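PDB 4GDI: neuraminidase from Influenza A virus, which belongs to glycosyl hydrolase family 34, whose members cleave terminal sialic acid from glycoconjugates, although its own putative active site has diverged. Local coordinates for residues R222-F227 / Q234-C239; I271-P276 / N298-E303; N196-T201 / T214-D219. All coordinates share one frame; numbering follows the deposited sequence.

Interaction 1: residues R222-F227 / Q234-C239. With FUC (alpha-L-fucopyranose), chain G.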
loop_
_atom_site.group_PDB
_atom_site.type_symbol
_atom_site.label_atom_id
_atom_site.label_comp_id
_atom_site.label_asym_id
_atom_site.label_seq_id
_atom_site.Cartn_x
_atom_site.Cartn_y
_atom_site.Cartn_z
ATOM N N ARG A 222 -24.150 33.159 -11.195
ATOM C CA ARG A 222 -23.469 32.094 -11.937
ATOM C C ARG A 222 -24.368 31.659 -13.069
ATOM O O ARG A 222 -25.510 31.292 -12.834
ATOM C CB ARG A 222 -23.171 30.911 -11.026
ATOM C CG ARG A 222 -22.290 31.265 -9.853
ATOM C CD ARG A 222 -21.995 30.040 -9.017
ATOM N NE ARG A 222 -21.086 30.312 -7.912
ATOM C CZ ARG A 222 -19.768 30.444 -8.047
ATOM N NH1 ARG A 222 -19.214 30.360 -9.245
ATOM N NH2 ARG A 222 -19.005 30.672 -6.980
ATOM N N PRO A 223 -23.868 31.737 -14.308
ATOM C CA PRO A 223 -24.631 31.208 -15.441
ATOM C C PRO A 223 -24.750 29.684 -15.359
ATOM O O PRO A 223 -23.875 29.000 -14.805
ATOM C CB PRO A 223 -23.791 31.610 -16.654
ATOM C CG PRO A 223 -22.394 31.695 -16.127
ATOM C CD PRO A 223 -22.509 32.163 -14.694
ATOM N N LEU A 224 -25.827 29.158 -15.916
ATOM C CA LEU A 224 -26.098 27.727 -15.865
ATOM C C LEU A 224 -26.244 27.136 -17.240
ATOM O O LEU A 224 -26.794 27.757 -18.152
ATOM C CB LEU A 224 -27.384 27.467 -15.090
ATOM C CG LEU A 224 -27.343 28.007 -13.668
ATOM C CD1 LEU A 224 -28.703 27.898 -13.026
ATOM C CD2 LEU A 224 -26.294 27.247 -12.850
ATOM N N LEU A 225 -25.768 25.909 -17.387
ATOM C CA LEU A 225 -25.860 25.233 -18.665
ATOM C C LEU A 225 -26.626 23.927 -18.471
ATOM O O LEU A 225 -26.389 23.202 -17.511
ATOM C CB LEU A 225 -24.460 24.971 -19.215
ATOM C CG LEU A 225 -24.329 24.059 -20.432
ATOM C CD1 LEU A 225 -24.877 24.693 -21.700
ATOM C CD2 LEU A 225 -22.858 23.658 -20.599
ATOM N N ARG A 226 -27.559 23.657 -19.375
ATOM C CA ARG A 226 -28.268 22.385 -19.409
ATOM C C ARG A 226 -28.101 21.848 -20.806
ATOM O O ARG A 226 -28.363 22.565 -21.775
ATOM C CB ARG A 226 -29.763 22.585 -19.147
ATOM C CG ARG A 226 -30.085 23.196 -17.787
ATOM C CD ARG A 226 -31.410 23.937 -17.838
ATOM N NE ARG A 226 -31.754 24.525 -16.549
ATOM C CZ ARG A 226 -32.788 25.331 -16.355
ATOM N NH1 ARG A 226 -33.570 25.674 -17.371
ATOM N NH2 ARG A 226 -33.039 25.799 -15.142
ATOM N N PHE A 227 -27.660 20.605 -20.932
ATOM C CA PHE A 227 -27.521 20.019 -22.252
ATOM C C PHE A 227 -27.801 18.526 -22.269
ATOM O O PHE A 227 -27.842 17.887 -21.224
ATOM C CB PHE A 227 -26.162 20.377 -22.876
ATOM C CG PHE A 227 -24.962 19.705 -22.252
ATOM C CD1 PHE A 227 -24.491 18.498 -22.747
ATOM C CD2 PHE A 227 -24.242 20.326 -21.235
ATOM C CE1 PHE A 227 -23.362 17.898 -22.215
ATOM C CE2 PHE A 227 -23.105 19.734 -20.704
ATOM C CZ PHE A 227 -22.661 18.520 -21.194
ATOM N N GLN A 234 -29.160 24.767 -23.450
ATOM C CA GLN A 234 -29.665 26.090 -23.141
ATOM C C GLN A 234 -28.779 26.675 -22.044
ATOM O O GLN A 234 -28.358 25.975 -21.122
ATOM C CB GLN A 234 -31.144 26.061 -22.725
ATOM C CG GLN A 234 -31.416 25.842 -21.249
ATOM C CD GLN A 234 -32.880 26.080 -20.853
ATOM O OE1 GLN A 234 -33.469 25.286 -20.105
ATOM N NE2 GLN A 234 -33.465 27.179 -21.334
ATOM N N ILE A 235 -28.466 27.955 -22.159
ATOM C CA ILE A 235 -27.770 28.637 -21.084
ATOM C C ILE A 235 -28.799 29.506 -20.378
ATOM O O ILE A 235 -29.584 30.184 -21.029
ATOM C CB ILE A 235 -26.581 29.455 -21.612
ATOM C CG1 ILE A 235 -25.504 28.493 -22.121
ATOM C CG2 ILE A 235 -26.019 30.353 -20.525
ATOM C CD1 ILE A 235 -24.357 29.168 -22.832
ATOM N N VAL A 236 -28.793 29.458 -19.047
ATOM C CA VAL A 236 -29.807 30.102 -18.220
ATOM C C VAL A 236 -29.178 30.995 -17.135
ATOM O O VAL A 236 -28.075 30.722 -16.649
ATOM C CB VAL A 236 -30.670 29.011 -17.564
ATOM C CG1 VAL A 236 -31.319 29.509 -16.304
ATOM C CG2 VAL A 236 -31.706 28.502 -18.565
ATOM N N GLU A 237 -29.887 32.053 -16.762
ATOM C CA GLU A 237 -29.468 32.962 -15.692
ATOM C C GLU A 237 -30.356 32.773 -14.456
ATOM O O GLU A 237 -31.579 32.699 -14.572
ATOM C CB GLU A 237 -29.579 34.418 -16.173
ATOM C CG GLU A 237 -29.012 35.423 -15.187
ATOM C CD GLU A 237 -27.495 35.462 -15.174
ATOM O OE1 GLU A 237 -26.866 34.727 -15.976
ATOM O OE2 GLU A 237 -26.937 36.242 -14.365
ATOM N N PRO A 238 -29.753 32.660 -13.264
ATOM C CA PRO A 238 -30.610 32.596 -12.072
ATOM C C PRO A 238 -31.537 33.814 -11.983
ATOM O O PRO A 238 -31.135 34.921 -12.331
ATOM C CB PRO A 238 -29.607 32.589 -10.921
ATOM C CG PRO A 238 -28.376 31.907 -11.521
ATOM C CD PRO A 238 -28.335 32.450 -12.942
ATOM N N CYS A 239 -32.773 33.602 -11.554
ATOM C CA CYS A 239 -33.759 34.672 -11.577
ATOM C C CYS A 239 -34.081 35.143 -10.167
ATOM O O CYS A 239 -35.051 35.864 -9.958
ATOM C CB CYS A 239 -35.030 34.211 -12.312
ATOM S SG CYS A 239 -34.753 33.804 -14.053
HETATM C C1 FUC G . -28.534 35.370 -24.424
HETATM C C2 FUC G . -29.632 34.387 -24.043
HETATM C C3 FUC G . -29.186 32.987 -24.444
HETATM C C4 FUC G . -27.896 32.686 -23.697
HETATM C C5 FUC G . -26.838 33.734 -24.045
HETATM C C6 FUC G . -25.550 33.495 -23.255
HETATM O O2 FUC G . -30.802 34.734 -24.740
HETATM O O3 FUC G . -30.170 32.034 -24.124
HETATM O O4 FUC G . -28.165 32.731 -22.313
HETATM O O5 FUC G . -27.335 35.030 -23.754
#

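Interaction 2: residues I271-P276 / N298-E303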
loop_
_atom_site.group_PDB
_atom_site.type_symbol
_atom_site.label_atom_id
_atom_site.label_comp_id
_atom_site.label_asym_id
_atom_site.label_seq_id
_atom_site.Cartn_x
_atom_site.Cartn_y
_atom_site.Cartn_z
ATOM N N ILE A 271 -24.579 25.407 -8.410
ATOM C CA ILE A 271 -26.013 25.535 -8.104
ATOM C C ILE A 271 -26.667 24.208 -8.488
ATOM O O ILE A 271 -26.527 23.761 -9.624
ATOM C CB ILE A 271 -26.664 26.678 -8.924
ATOM C CG1 ILE A 271 -26.117 28.040 -8.473
ATOM C CG2 ILE A 271 -28.197 26.630 -8.832
ATOM C CD1 ILE A 271 -26.758 29.224 -9.157
ATOM N N LEU A 272 -27.343 23.554 -7.549
ATOM C CA LEU A 272 -28.113 22.362 -7.888
ATOM C C LEU A 272 -29.377 22.783 -8.618
ATOM O O LEU A 272 -30.316 23.300 -8.016
ATOM C CB LEU A 272 -28.460 21.546 -6.649
ATOM C CG LEU A 272 -29.061 20.157 -6.888
ATOM C CD1 LEU A 272 -28.099 19.276 -7.649
ATOM C CD2 LEU A 272 -29.429 19.492 -5.564
ATOM N N ASP A 273 -29.386 22.523 -9.919
ATOM C CA ASP A 273 -30.382 23.056 -10.836
ATOM C C ASP A 273 -31.530 22.054 -10.996
ATOM O O ASP A 273 -31.693 21.434 -12.043
ATOM C CB ASP A 273 -29.697 23.363 -12.170
ATOM C CG ASP A 273 -30.634 23.948 -13.202
ATOM O OD1 ASP A 273 -31.765 24.369 -12.851
ATOM O OD2 ASP A 273 -30.216 23.988 -14.378
ATOM N N GLU A 274 -32.300 21.925 -9.917
ATOM C CA GLU A 274 -33.457 21.052 -9.841
ATOM C C GLU A 274 -34.655 21.822 -9.249
ATOM O O GLU A 274 -34.625 23.041 -9.107
ATOM C CB GLU A 274 -33.118 19.851 -8.953
ATOM C CG GLU A 274 -31.892 19.085 -9.417
ATOM C CD GLU A 274 -32.143 18.366 -10.728
ATOM O OE1 GLU A 274 -33.291 17.909 -10.912
ATOM O OE2 GLU A 274 -31.219 18.263 -11.572
ATOM N N LYS A 275 -35.704 21.095 -8.909
ATOM C CA LYS A 275 -36.825 21.653 -8.175
ATOM C C LYS A 275 -37.106 20.735 -6.996
ATOM O O LYS A 275 -37.599 19.629 -7.184
ATOM C CB LYS A 275 -38.069 21.731 -9.056
ATOM C CG LYS A 275 -37.995 22.766 -10.163
ATOM C CD LYS A 275 -39.376 22.999 -10.768
ATOM C CE LYS A 275 -39.277 23.784 -12.062
ATOM N NZ LYS A 275 -40.304 23.341 -13.047
ATOM N N PRO A 276 -36.777 21.175 -5.776
ATOM C CA PRO A 276 -36.133 22.440 -5.407
ATOM C C PRO A 276 -34.710 22.574 -5.920
ATOM O O PRO A 276 -34.034 21.567 -6.150
ATOM C CB PRO A 276 -36.082 22.366 -3.878
ATOM C CG PRO A 276 -37.167 21.420 -3.505
ATOM C CD PRO A 276 -37.143 20.391 -4.585
ATOM N N ASN A 298 -39.088 26.441 -5.819
ATOM C CA ASN A 298 -39.651 26.614 -7.154
ATOM C C ASN A 298 -38.616 26.656 -8.269
ATOM O O ASN A 298 -38.961 26.851 -9.435
ATOM C CB ASN A 298 -40.572 27.835 -7.183
ATOM C CG ASN A 298 -41.841 27.614 -6.353
ATOM O OD1 ASN A 298 -42.251 26.481 -6.130
ATOM N ND2 ASN A 298 -42.455 28.692 -5.900
ATOM N N GLY A 299 -37.350 26.451 -7.914
ATOM C CA GLY A 299 -36.293 26.318 -8.903
ATOM C C GLY A 299 -35.551 27.613 -9.147
ATOM O O GLY A 299 -36.002 28.688 -8.747
ATOM N N ILE A 300 -34.412 27.510 -9.825
ATOM C CA ILE A 300 -33.510 28.640 -9.950
ATOM C C ILE A 300 -34.040 29.722 -10.888
ATOM O O ILE A 300 -33.536 30.852 -10.902
ATOM C CB ILE A 300 -32.104 28.185 -10.410
ATOM C CG1 ILE A 300 -31.074 29.262 -10.078
ATOM C CG2 ILE A 300 -32.089 27.855 -11.901
ATOM C CD1 ILE A 300 -30.946 29.551 -8.574
ATOM N N GLU A 301 -35.048 29.395 -11.690
ATOM C CA GLU A 301 -35.646 30.411 -12.544
ATOM C C GLU A 301 -36.911 31.026 -11.946
ATOM O O GLU A 301 -37.631 31.740 -12.632
ATOM C CB GLU A 301 -35.947 29.842 -13.919
ATOM C CG GLU A 301 -34.707 29.439 -14.695
ATOM C CD GLU A 301 -35.048 28.800 -16.021
ATOM O OE1 GLU A 301 -35.450 27.612 -16.022
ATOM O OE2 GLU A 301 -34.916 29.491 -17.051
ATOM N N SER A 302 -37.182 30.751 -10.678
ATOM C CA SER A 302 -38.277 31.420 -9.978
ATOM C C SER A 302 -37.792 32.686 -9.290
ATOM O O SER A 302 -36.642 33.091 -9.451
ATOM C CB SER A 302 -38.860 30.495 -8.922
ATOM O OG SER A 302 -37.925 30.274 -7.889
ATOM N N GLU A 303 -38.677 33.291 -8.502
ATOM C CA GLU A 303 -38.346 34.487 -7.741
ATOM C C GLU A 303 -37.225 34.229 -6.746
ATOM O O GLU A 303 -36.525 35.157 -6.334
ATOM C CB GLU A 303 -39.584 34.989 -6.987
ATOM C CG GLU A 303 -40.223 36.220 -7.588
ATOM C CD GLU A 303 -41.567 36.542 -6.955
ATOM O OE1 GLU A 303 -41.744 36.258 -5.747
ATOM O OE2 GLU A 303 -42.447 37.070 -7.669
HETATM O O HOH W 1 -33.627 24.893 -10.925
#

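Interaction 3: residues N196-T201 / T214-D219. With CA (calcium ion), chain R.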
loop_
_atom_site.group_PDB
_atom_site.type_symbol
_atom_site.label_atom_id
_atom_site.label_comp_id
_atom_site.label_asym_id
_atom_site.label_seq_id
_atom_site.Cartn_x
_atom_site.Cartn_y
_atom_site.Cartn_z
ATOM N N ASN A 196 -19.243 35.074 -19.875
ATOM C CA ASN A 196 -18.046 34.252 -19.744
ATOM C C ASN A 196 -18.456 33.031 -18.917
ATOM O O ASN A 196 -19.249 33.166 -17.988
ATOM C CB ASN A 196 -16.946 35.066 -19.039
ATOM C CG ASN A 196 -15.732 34.243 -18.677
ATOM O OD1 ASN A 196 -15.376 34.126 -17.507
ATOM N ND2 ASN A 196 -15.071 33.697 -19.677
ATOM N N PHE A 197 -17.928 31.857 -19.254
ATOM C CA PHE A 197 -18.383 30.593 -18.650
ATOM C C PHE A 197 -17.226 29.642 -18.322
ATOM O O PHE A 197 -17.036 28.625 -19.001
ATOM C CB PHE A 197 -19.359 29.884 -19.598
ATOM C CG PHE A 197 -20.283 28.899 -18.901
ATOM C CD1 PHE A 197 -19.843 27.625 -18.561
ATOM C CD2 PHE A 197 -21.598 29.259 -18.585
ATOM C CE1 PHE A 197 -20.695 26.726 -17.913
ATOM C CE2 PHE A 197 -22.448 28.369 -17.938
ATOM C CZ PHE A 197 -21.998 27.101 -17.600
ATOM N N GLU A 198 -16.448 29.994 -17.300
ATOM C CA GLU A 198 -15.285 29.216 -16.878
ATOM C C GLU A 198 -15.649 28.245 -15.749
ATOM O O GLU A 198 -16.687 28.386 -15.100
ATOM C CB GLU A 198 -14.175 30.142 -16.357
ATOM C CG GLU A 198 -13.758 31.263 -17.318
ATOM C CD GLU A 198 -13.009 30.772 -18.539
ATOM O OE1 GLU A 198 -12.316 29.730 -18.465
ATOM O OE2 GLU A 198 -13.110 31.442 -19.585
ATOM N N TYR A 199 -14.763 27.282 -15.512
ATOM C CA TYR A 199 -14.831 26.426 -14.335
ATOM C C TYR A 199 -16.137 25.631 -14.226
ATOM O O TYR A 199 -16.670 25.460 -13.121
ATOM C CB TYR A 199 -14.685 27.254 -13.062
ATOM C CG TYR A 199 -13.553 28.249 -13.035
ATOM C CD1 TYR A 199 -12.403 28.063 -13.788
ATOM C CD2 TYR A 199 -13.632 29.380 -12.224
ATOM C CE1 TYR A 199 -11.353 28.980 -13.727
ATOM C CE2 TYR A 199 -12.599 30.307 -12.166
ATOM C CZ TYR A 199 -11.463 30.096 -12.914
ATOM O OH TYR A 199 -10.445 31.013 -12.850
ATOM N N SER A 200 -16.654 25.149 -15.353
ATOM C CA SER A 200 -17.861 24.336 -15.335
ATOM C C SER A 200 -17.737 23.240 -14.297
ATOM O O SER A 200 -16.760 22.497 -14.300
ATOM C CB SER A 200 -18.093 23.664 -16.696
ATOM O OG SER A 200 -18.368 24.616 -17.692
ATOM N N THR A 201 -18.749 23.107 -13.445
ATOM C CA THR A 201 -18.873 21.958 -12.578
ATOM C C THR A 201 -20.265 21.371 -12.812
ATOM O O THR A 201 -21.271 22.091 -12.830
ATOM C CB THR A 201 -18.607 22.315 -11.093
ATOM O OG1 THR A 201 -18.802 21.172 -10.253
ATOM C CG2 THR A 201 -19.538 23.448 -10.602
ATOM N N THR A 214 -18.721 29.898 -13.901
ATOM C CA THR A 214 -18.256 31.077 -13.183
ATOM C C THR A 214 -17.973 32.139 -14.234
ATOM O O THR A 214 -17.206 31.905 -15.167
ATOM C CB THR A 214 -17.004 30.776 -12.380
ATOM O OG1 THR A 214 -17.316 29.857 -11.330
ATOM C CG2 THR A 214 -16.408 32.082 -11.751
ATOM N N ASN A 215 -18.642 33.280 -14.123
ATOM C CA ASN A 215 -18.433 34.381 -15.055
ATOM C C ASN A 215 -17.406 35.347 -14.470
ATOM O O ASN A 215 -17.694 36.055 -13.514
ATOM C CB ASN A 215 -19.753 35.111 -15.341
ATOM C CG ASN A 215 -19.628 36.160 -16.438
ATOM O OD1 ASN A 215 -18.577 36.776 -16.613
ATOM N ND2 ASN A 215 -20.706 36.367 -17.176
ATOM N N LEU A 216 -16.211 35.364 -15.054
ATOM C CA LEU A 216 -15.095 36.155 -14.531
ATOM C C LEU A 216 -15.069 37.573 -15.109
ATOM O O LEU A 216 -14.215 38.394 -14.759
ATOM C CB LEU A 216 -13.770 35.465 -14.870
ATOM C CG LEU A 216 -13.513 34.105 -14.224
ATOM C CD1 LEU A 216 -12.127 33.583 -14.630
ATOM C CD2 LEU A 216 -13.630 34.186 -12.714
ATOM N N TRP A 217 -16.018 37.845 -15.993
ATOM C CA TRP A 217 -16.036 39.073 -16.770
ATOM C C TRP A 217 -17.014 40.096 -16.200
ATOM O O TRP A 217 -16.600 41.133 -15.676
ATOM C CB TRP A 217 -16.418 38.737 -18.208
ATOM C CG TRP A 217 -16.642 39.912 -19.075
ATOM C CD1 TRP A 217 -16.233 41.194 -18.845
ATOM C CD2 TRP A 217 -17.335 39.927 -20.325
ATOM N NE1 TRP A 217 -16.619 42.004 -19.881
ATOM C CE2 TRP A 217 -17.303 41.253 -20.803
ATOM C CE3 TRP A 217 -17.983 38.947 -21.092
ATOM C CZ2 TRP A 217 -17.896 41.627 -22.002
ATOM C CZ3 TRP A 217 -18.563 39.315 -22.286
ATOM C CH2 TRP A 217 -18.520 40.648 -22.733
ATOM N N ASN A 218 -18.306 39.791 -16.296
ATOM C CA ASN A 218 -19.342 40.773 -16.015
ATOM C C ASN A 218 -20.567 40.221 -15.289
ATOM O O ASN A 218 -21.681 40.668 -15.556
ATOM C CB ASN A 218 -19.813 41.371 -17.339
ATOM C CG ASN A 218 -20.278 40.312 -18.314
ATOM O OD1 ASN A 218 -20.343 39.122 -17.970
ATOM N ND2 ASN A 218 -20.606 40.725 -19.534
ATOM N N ASP A 219 -20.388 39.258 -14.386
ATOM C CA ASP A 219 -21.540 38.726 -13.653
ATOM C C ASP A 219 -21.151 38.138 -12.328
ATOM O O ASP A 219 -20.166 37.407 -12.216
ATOM C CB ASP A 219 -22.294 37.670 -14.483
ATOM C CG ASP A 219 -23.731 37.442 -14.007
ATOM O OD1 ASP A 219 -24.163 38.028 -12.987
ATOM O OD2 ASP A 219 -24.443 36.644 -14.661
HETATM CA CA CA R . -17.999 37.004 -11.464
HETATM O O HOH W 2 -18.212 27.150 -11.681
HETATM O O HOH W 3 -18.193 38.284 -9.418
#

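Interaction 1: residues R222-F227 / Q234-C239
R226 and Q234 face each other in an antiparallel beta hairpin, strands 224-228 and 233-236, that forms the outer half of one four-stranded propeller blade. Both residues sit in hydrogen-bonded pairing, and their side chains lie side by side, pointing the same way. R226 CB passes 4.2 Å from Q234 O. With CG anti to the carbonyl carbon (chi1 -61°) and the chain then extended to NE, R226 CD comes 3.3 Å from Q234 OE1. NE has a salt-bridge partner outside the hairpin, D273. At the tip, R226 NH1 donates to Q234 OE1 over 2.8 Å; the oxygen lies in the guanidinium plane, whereas NH1 stands well above the plane of the amide carbonyl. NH1 also pairs with E301, so two acceptors grip it. V236 packs over one guanidinium face, V236 CG2 lying 3.6 Å from R226 NH1. At the next hydrogen-bonded pair, L224 and V236 exchange two backbone hydrogen bonds, and L225 CD1 meets I235 CG1 at 3.9 Å among the side chains turned to the other face. Past the strand ends, P238 CD presses on R222 O, a buried carbonyl without a hydrogen-bonding partner. On the outer strand, O4 of a glycan fucose donates to I235 O across 3.2 Å.

Interaction 2: residues I271-P276 / N298-E303
I300 and D273 meet where two propeller loops bend past each other: a type I beta turn from G299 to S302 lies against an inverse gamma turn centred on D273. The two loop segments run roughly antiparallel, 156° apart, yet no direct hydrogen bond joins them. I300 provides most of the apolar contact. Its CG1 branch is anti to the backbone N (chi1 -161°), and I300 CD1 at the end of that branch lies 4.0 Å from I271 CG2, the two side chains crossing at about a right angle. The other branch, I300 CG2, touches D273 OD1 at 3.6 Å. Further along the segment, K275 CG lies against G299 CA, and the aliphatic K275 CE approaches N298 O at 4.1 Å. The turn is tied internally by G299 O, which accepts from both S302 N and, at 2.6 Å, S302 OG; that hydroxyl also meets G304 N. One water molecule links the two loops. The water donates to D273 OD1 (2.7 Å) and to E274 O. From the other loop, I300 N donates to the water oxygen at 2.9 Å. With both of its protons and the I300 N-H committed, the water is oriented by the loops it bridges, while the charge of D273 is probably balanced mainly by the salt bridge to D273 OD2.

Interaction 3: residues N196-T201 / T214-D219
N196 reaches L216 because its CG stands anti to the backbone N (chi1 172°), while N215, whose CG is likewise anti (chi1 -173°), turns its amide to the backbone N-H groups that follow it. Together they shape the end of a propeller blade beside a calcium site. N196 OD1 accepts from L216 N at 2.9 Å, a fairly straight bond (163°) lying in the carbonyl plane on a lone pair. The same amide uses ND2 to reach E198 OE2 on its anti lone pair, and S172 holds ND2 too; a flat group gripped at both ends has little freedom to rotate. E198 OE1 in turn is paired with R146. The carbonyl N196 O, by contrast, is buried without a hydrogen-bonding partner; it has a CA-H...O contact from N215 CA. E198 and T214 form a hydrogen-bonded antiparallel pair, T214 N donating to E198 O at 2.8 Å. Beyond it the chain turns a corner at Y199; Y199 CD2 lies 3.7 Å from T214 CB and Y199 OH meets L216 CD1 at 3.5 Å, the tyrosine and leucine side chains crossing at about a right angle. N215 OD1 accepts from W217 N, an Asx turn, and also from N218 N, completing an Asx motif, and N215 ND2 returns a bond to N218 OD1. These bonds accompany a bend that is consistent with N215 O and D219 O both facing the calcium. The ion is bound by these two carbonyls, by D245, G263 and G265, and by a water 2.4 Å from the calcium ion.

In the fold
Along the chain the contacts come in series: interaction 3 closes, then interaction 1, then interaction 2, all inside the neuraminidase propeller. Interactions 3 and 1 reach the same four-stranded sheet, the first at strands 200-205 and 208-214, the second at its third and fourth strands, 224-228 and 233-236; their centres are about 11 Å apart, with F197 packed on P223 and L225. Interaction 2 lies between loops outside that sheet, its centre about 11 Å from that of interaction 1, to which it is joined by a probable hydrogen bond from C239 N to I300 O and by L224 against I300. Interactions 2 and 3, about 19 Å apart between centres, do not touch. The hairpin of interaction 1 therefore stands between the calcium-bound loop and the water-bridged loops.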